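Local coordinates for B-cell lymphoma 3 protein (Homo sapiens, PDB 1K1A) that regulates transcription of NF-kappa-B target genes, inhibiting nuclear translocation of p50 in the cytoplasm and acting as a transcriptional activator in the nucleus, at residues S152-A157 and Q167-H172; N161-V166 and L196-T201. One frame throughout, in Å; residues are numbered along the deposited sequence.

Contact 1 of 2, residues S152-A157 and Q167-H172; sequences SPLIHA and QLLLQH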
loop_
_atom_site.group_PDB
_atom_site.type_symbol
_atom_site.label_atom_id
_atom_site.label_comp_id
_atom_site.label_asym_id
_atom_site.label_seq_id
_atom_site.Cartn_x
_atom_site.Cartn_y
_atom_site.Cartn_z
ATOM N N SER A 152 -12.323 -1.571 -0.301
ATOM C CA SER A 152 -11.496 -0.694 0.534
ATOM C C SER A 152 -10.475 -1.572 1.230
ATOM O O SER A 152 -10.635 -2.782 1.264
ATOM C CB SER A 152 -12.362 0.014 1.578
ATOM O OG SER A 152 -12.906 -0.919 2.502
ATOM N N PRO A 153 -9.406 -0.981 1.754
ATOM C CA PRO A 153 -8.409 -1.736 2.524
ATOM C C PRO A 153 -9.043 -2.562 3.656
ATOM O O PRO A 153 -8.587 -3.674 3.934
ATOM C CB PRO A 153 -7.519 -0.635 3.098
ATOM C CG PRO A 153 -7.588 0.453 2.061
ATOM C CD PRO A 153 -9.032 0.437 1.606
ATOM N N LEU A 154 -10.079 -2.029 4.294
ATOM C CA LEU A 154 -10.730 -2.752 5.388
ATOM C C LEU A 154 -11.294 -4.094 4.920
ATOM O O LEU A 154 -11.135 -5.122 5.590
ATOM C CB LEU A 154 -11.836 -1.908 6.029
ATOM C CG LEU A 154 -12.571 -2.589 7.197
ATOM C CD1 LEU A 154 -11.593 -3.013 8.284
ATOM C CD2 LEU A 154 -13.656 -1.690 7.764
ATOM N N ILE A 155 -11.950 -4.087 3.772
ATOM C CA ILE A 155 -12.535 -5.313 3.245
ATOM C C ILE A 155 -11.432 -6.300 2.867
ATOM O O ILE A 155 -11.530 -7.501 3.155
ATOM C CB ILE A 155 -13.495 -4.999 2.073
ATOM C CG1 ILE A 155 -14.736 -4.273 2.608
ATOM C CG2 ILE A 155 -13.887 -6.274 1.333
ATOM C CD1 ILE A 155 -15.587 -3.584 1.551
ATOM N N HIS A 156 -10.352 -5.788 2.279
ATOM C CA HIS A 156 -9.206 -6.627 1.964
ATOM C C HIS A 156 -8.710 -7.307 3.237
ATOM O O HIS A 156 -8.465 -8.516 3.246
ATOM C CB HIS A 156 -8.070 -5.799 1.335
ATOM C CG HIS A 156 -8.285 -5.471 -0.114
ATOM N ND1 HIS A 156 -8.197 -6.418 -1.113
ATOM C CD2 HIS A 156 -8.558 -4.297 -0.733
ATOM C CE1 HIS A 156 -8.418 -5.845 -2.284
ATOM N NE2 HIS A 156 -8.634 -4.557 -2.082
ATOM N N ALA A 157 -8.577 -6.532 4.313
ATOM C CA ALA A 157 -8.092 -7.055 5.591
ATOM C C ALA A 157 -9.011 -8.143 6.150
ATOM O O ALA A 157 -8.539 -9.152 6.691
ATOM C CB ALA A 157 -7.935 -5.924 6.612
ATOM N N GLN A 167 -8.168 -4.299 13.211
ATOM C CA GLN A 167 -8.105 -3.428 14.379
ATOM C C GLN A 167 -7.356 -2.118 14.090
ATOM O O GLN A 167 -7.788 -1.043 14.495
ATOM C CB GLN A 167 -7.499 -4.174 15.578
ATOM C CG GLN A 167 -8.452 -5.240 16.161
ATOM C CD GLN A 167 -7.884 -5.989 17.366
ATOM O OE1 GLN A 167 -6.680 -5.943 17.631
ATOM N NE2 GLN A 167 -8.756 -6.700 18.088
ATOM N N LEU A 168 -6.255 -2.216 13.354
ATOM C CA LEU A 168 -5.441 -1.048 13.025
ATOM C C LEU A 168 -6.202 -0.051 12.151
ATOM O O LEU A 168 -6.165 1.151 12.398
ATOM C CB LEU A 168 -4.130 -1.483 12.348
ATOM C CG LEU A 168 -3.098 -0.383 12.074
ATOM C CD1 LEU A 168 -2.808 0.429 13.349
ATOM C CD2 LEU A 168 -1.811 -0.971 11.500
ATOM N N LEU A 169 -6.902 -0.552 11.137
ATOM C CA LEU A 169 -7.651 0.328 10.238
ATOM C C LEU A 169 -8.840 1.014 10.912
ATOM O O LEU A 169 -9.092 2.203 10.688
ATOM C CB LEU A 169 -8.098 -0.428 8.981
ATOM C CG LEU A 169 -6.982 -0.828 8.007
ATOM C CD1 LEU A 169 -7.434 -1.938 7.079
ATOM C CD2 LEU A 169 -6.501 0.372 7.195
ATOM N N LEU A 170 -9.570 0.274 11.744
ATOM C CA LEU A 170 -10.719 0.849 12.433
ATOM C C LEU A 170 -10.255 1.922 13.405
ATOM O O LEU A 170 -10.901 2.953 13.576
ATOM C CB LEU A 170 -11.518 -0.235 13.162
ATOM C CG LEU A 170 -12.265 -1.222 12.245
ATOM C CD1 LEU A 170 -12.823 -2.387 13.050
ATOM C CD2 LEU A 170 -13.372 -0.541 11.445
ATOM N N GLN A 171 -9.106 1.671 14.010
ATOM C CA GLN A 171 -8.465 2.597 14.919
ATOM C C GLN A 171 -8.178 3.926 14.218
ATOM O O GLN A 171 -8.219 4.999 14.840
ATOM C CB GLN A 171 -7.155 1.952 15.362
ATOM C CG GLN A 171 -6.530 2.472 16.599
ATOM C CD GLN A 171 -5.417 1.559 17.074
ATOM O OE1 GLN A 171 -4.238 1.890 16.954
ATOM N NE2 GLN A 171 -5.789 0.410 17.618
ATOM N N HIS A 172 -7.883 3.859 12.921
ATOM C CA HIS A 172 -7.548 5.064 12.160
ATOM C C HIS A 172 -8.697 5.699 11.367
ATOM O O HIS A 172 -8.461 6.491 10.455
ATOM C CB HIS A 172 -6.345 4.809 11.254
ATOM C CG HIS A 172 -5.047 4.759 11.991
ATOM N ND1 HIS A 172 -4.256 5.871 12.178
ATOM C CD2 HIS A 172 -4.411 3.736 12.610
ATOM C CE1 HIS A 172 -3.183 5.534 12.872
ATOM N NE2 HIS A 172 -3.252 4.244 13.146
#
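Leu169 and Leu154 carry this contact with different first torsions: CG of Leu169 stands anti to its carbonyl carbon (chi1 -69°), whereas CG of Leu154 is anti to its own backbone N (chi1 -180°), a setting that serves its meeting with Leu170. CB of Leu169 points toward the facing helix, and the side chain brings Leu169 CD1 onto the backbone of the facing turn, 3.8 Å from Leu154 CA and equally close to Pro153 O. Leu169 CD1 also lies 4.0 Å from Ala157 CB and 4.2 Å from Pro153 CB, so a single branch is shared among three residues of the first helical turns. Pro153 O accepts the backbone N-H of Ala157, so the methyl packs against an oxygen already engaged within its helix.

Beside this, Leu154 and Leu170 cross at about a right angle and meet through one methyl each, Leu154 CD2 to Leu170 CD2 at 3.9 Å. The segments 153-157 and 167-171 run nearly antiparallel, at 159°, with axes 9.9 Å apart. This is the helix-turn-helix pair of an ankyrin repeat, here the fifth, and the short side chain of Ala157 probably leaves room for Leu169 CD1. Pro153 and Ala157 also touch Val124 of helix 119-126, in the preceding repeat.

No hydrogen bond joins the two segments. Their cohesion comes from aliphatic branches and largely buried surface, which implies that the pair is held by the fit of methyls.

Contact 2 of 2, residues N161-V166 and L196-T201; sequences NSLSMV and LPLVRT
Leu198 meets the other segment with both of its methyls and, of all the residues here, has the most area buried by the contact. Leu198 CD1 lies 3.9 Å from Leu163 CB and 3.7 Å from Asn161 OD1, while Leu198 CD2 is 4.2 Å from Val166 CG2. The side chains of Leu163 and Leu198 lie alongside each other, pointing opposite ways. An alanine in place of Leu198 would probably open a gap between the two helices, where the methyls had packed on Leu163 and Val166, and leave Asn161 OD1 without the methyls beside it.

Leu163, second in buried area, has CG anti to its backbone N (chi1 -178°), and its branches divide the work beyond. Leu163 CD1 approaches Thr201 OG1 at 3.6 Å. The Leu163 side chain lies about perpendicular to that of Pro197, with Leu163 CD2 4.1 Å from Pro197 CB. Val166 is third; Val166 CG1 meets Thr201 CG2 at 3.9 Å. The hydroxyl of Thr201 turns back to Pro197 O in a weak bond within its own helix.

This is packing between equivalent helices of successive ankyrin repeats, the fifth and the sixth. Leu198 also rests on Val158 of helix 153-159, so it touches both helices of the fifth repeat. With no hydrogen bond between the segments, repeat is held to repeat here by apolar contact; Asn161 OD1 packs against methyls at its margin, and Thr201 OG1 likewise against Leu163 CD1.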
loop_
_atom_site.group_PDB
_atom_site.type_symbol
_atom_site.label_atom_id
_atom_site.label_comp_id
_atom_site.label_asym_id
_atom_site.label_seq_id
_atom_site.Cartn_x
_atom_site.Cartn_y
_atom_site.Cartn_z
ATOM N N ASN A 161 -8.444 -12.430 6.622
ATOM C CA ASN A 161 -8.549 -12.874 8.011
ATOM C C ASN A 161 -7.404 -12.360 8.894
ATOM O O ASN A 161 -6.736 -13.129 9.580
ATOM C CB ASN A 161 -8.662 -14.405 8.097
ATOM C CG ASN A 161 -8.981 -14.884 9.502
ATOM O OD1 ASN A 161 -9.698 -14.218 10.246
ATOM N ND2 ASN A 161 -8.426 -16.038 9.883
ATOM N N SER A 162 -7.178 -11.049 8.857
ATOM C CA SER A 162 -6.152 -10.430 9.684
ATOM C C SER A 162 -6.772 -9.501 10.723
ATOM O O SER A 162 -7.064 -8.333 10.437
ATOM C CB SER A 162 -5.157 -9.640 8.836
ATOM O OG SER A 162 -4.193 -9.018 9.683
ATOM N N LEU A 163 -6.960 -10.021 11.924
ATOM C CA LEU A 163 -7.526 -9.240 13.013
ATOM C C LEU A 163 -6.660 -8.014 13.346
ATOM O O LEU A 163 -7.177 -6.967 13.707
ATOM C CB LEU A 163 -7.707 -10.111 14.254
ATOM C CG LEU A 163 -8.348 -9.426 15.458
ATOM C CD1 LEU A 163 -9.725 -8.861 15.099
ATOM C CD2 LEU A 163 -8.450 -10.398 16.625
ATOM N N SER A 164 -5.346 -8.157 13.241
ATOM C CA SER A 164 -4.459 -7.023 13.486
ATOM C C SER A 164 -4.763 -5.861 12.526
ATOM O O SER A 164 -4.952 -4.722 12.961
ATOM C CB SER A 164 -2.988 -7.449 13.377
ATOM O OG SER A 164 -2.650 -8.337 14.435
ATOM N N MET A 165 -4.811 -6.146 11.227
ATOM C CA MET A 165 -5.073 -5.088 10.235
ATOM C C MET A 165 -6.467 -4.485 10.400
ATOM O O MET A 165 -6.655 -3.279 10.237
ATOM C CB MET A 165 -4.895 -5.605 8.804
ATOM C CG MET A 165 -3.458 -5.822 8.375
ATOM S SD MET A 165 -2.430 -4.312 8.474
ATOM C CE MET A 165 -1.554 -4.616 9.938
ATOM N N VAL A 166 -7.442 -5.333 10.706
ATOM C CA VAL A 166 -8.799 -4.874 10.939
ATOM C C VAL A 166 -8.821 -3.918 12.118
ATOM O O VAL A 166 -9.379 -2.834 12.029
ATOM C CB VAL A 166 -9.783 -6.057 11.166
ATOM C CG1 VAL A 166 -11.106 -5.555 11.726
ATOM C CG2 VAL A 166 -10.011 -6.826 9.837
ATOM N N LEU A 196 -15.246 -15.521 13.802
ATOM C CA LEU A 196 -15.746 -14.977 15.069
ATOM C C LEU A 196 -15.047 -13.721 15.627
ATOM O O LEU A 196 -15.717 -12.756 15.945
ATOM C CB LEU A 196 -15.837 -16.068 16.145
ATOM C CG LEU A 196 -16.658 -17.316 15.782
ATOM C CD1 LEU A 196 -16.875 -18.173 17.007
ATOM C CD2 LEU A 196 -17.997 -16.953 15.134
ATOM N N PRO A 197 -13.724 -13.743 15.789
ATOM C CA PRO A 197 -13.013 -12.574 16.328
ATOM C C PRO A 197 -13.269 -11.323 15.491
ATOM O O PRO A 197 -13.404 -10.226 16.045
ATOM C CB PRO A 197 -11.542 -12.987 16.242
ATOM C CG PRO A 197 -11.573 -14.484 16.254
ATOM C CD PRO A 197 -12.807 -14.859 15.497
ATOM N N LEU A 198 -13.353 -11.493 14.173
ATOM C CA LEU A 198 -13.615 -10.370 13.280
ATOM C C LEU A 198 -15.058 -9.889 13.389
ATOM O O LEU A 198 -15.321 -8.692 13.349
ATOM C CB LEU A 198 -13.273 -10.727 11.829
ATOM C CG LEU A 198 -11.813 -10.467 11.418
ATOM C CD1 LEU A 198 -10.856 -11.304 12.243
ATOM C CD2 LEU A 198 -11.595 -10.700 9.925
ATOM N N VAL A 199 -15.995 -10.823 13.505
ATOM C CA VAL A 199 -17.391 -10.449 13.651
ATOM C C VAL A 199 -17.542 -9.604 14.913
ATOM O O VAL A 199 -18.173 -8.545 14.892
ATOM C CB VAL A 199 -18.326 -11.686 13.709
ATOM C CG1 VAL A 199 -19.775 -11.249 13.886
ATOM C CG2 VAL A 199 -18.182 -12.524 12.441
ATOM N N ARG A 200 -16.931 -10.057 16.004
ATOM C CA ARG A 200 -17.010 -9.335 17.270
ATOM C C ARG A 200 -16.450 -7.924 17.143
ATOM O O ARG A 200 -17.060 -6.964 17.622
ATOM C CB ARG A 200 -16.257 -10.075 18.380
ATOM C CG ARG A 200 -16.984 -11.303 18.937
ATOM C CD ARG A 200 -16.169 -12.099 19.958
ATOM N NE ARG A 200 -16.795 -13.380 20.274
ATOM C CZ ARG A 200 -16.250 -14.562 20.032
ATOM N NH1 ARG A 200 -15.043 -14.649 19.474
ATOM N NH2 ARG A 200 -16.914 -15.667 20.343
ATOM N N THR A 201 -15.283 -7.811 16.516
ATOM C CA THR A 201 -14.621 -6.517 16.353
ATOM C C THR A 201 -15.436 -5.547 15.483
ATOM O O THR A 201 -15.645 -4.398 15.861
ATOM C CB THR A 201 -13.204 -6.711 15.789
ATOM O OG1 THR A 201 -12.331 -7.148 16.841
ATOM C CG2 THR A 201 -12.601 -5.380 15.372
#

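In the fold
Along the chain, contact 1 closes first: helix 153-159 is followed by a tight turn, and helix 163-171 folds back on it, a short loop completed within the fifth ankyrin repeat. Contact 2 begins inside that loop, at 161-166, and closes a longer one when helix 196-204 arrives in the sixth repeat, so the two cross rather than nest. Helix 163-171 serves both, meeting its partner helix and the sixth repeat along its length. The contacts touch where Leu170 packs on Thr201 and where Ala157 meets Met165. Internal pairing and repeat-to-repeat stacking thus combine as in ankyrin repeat domains.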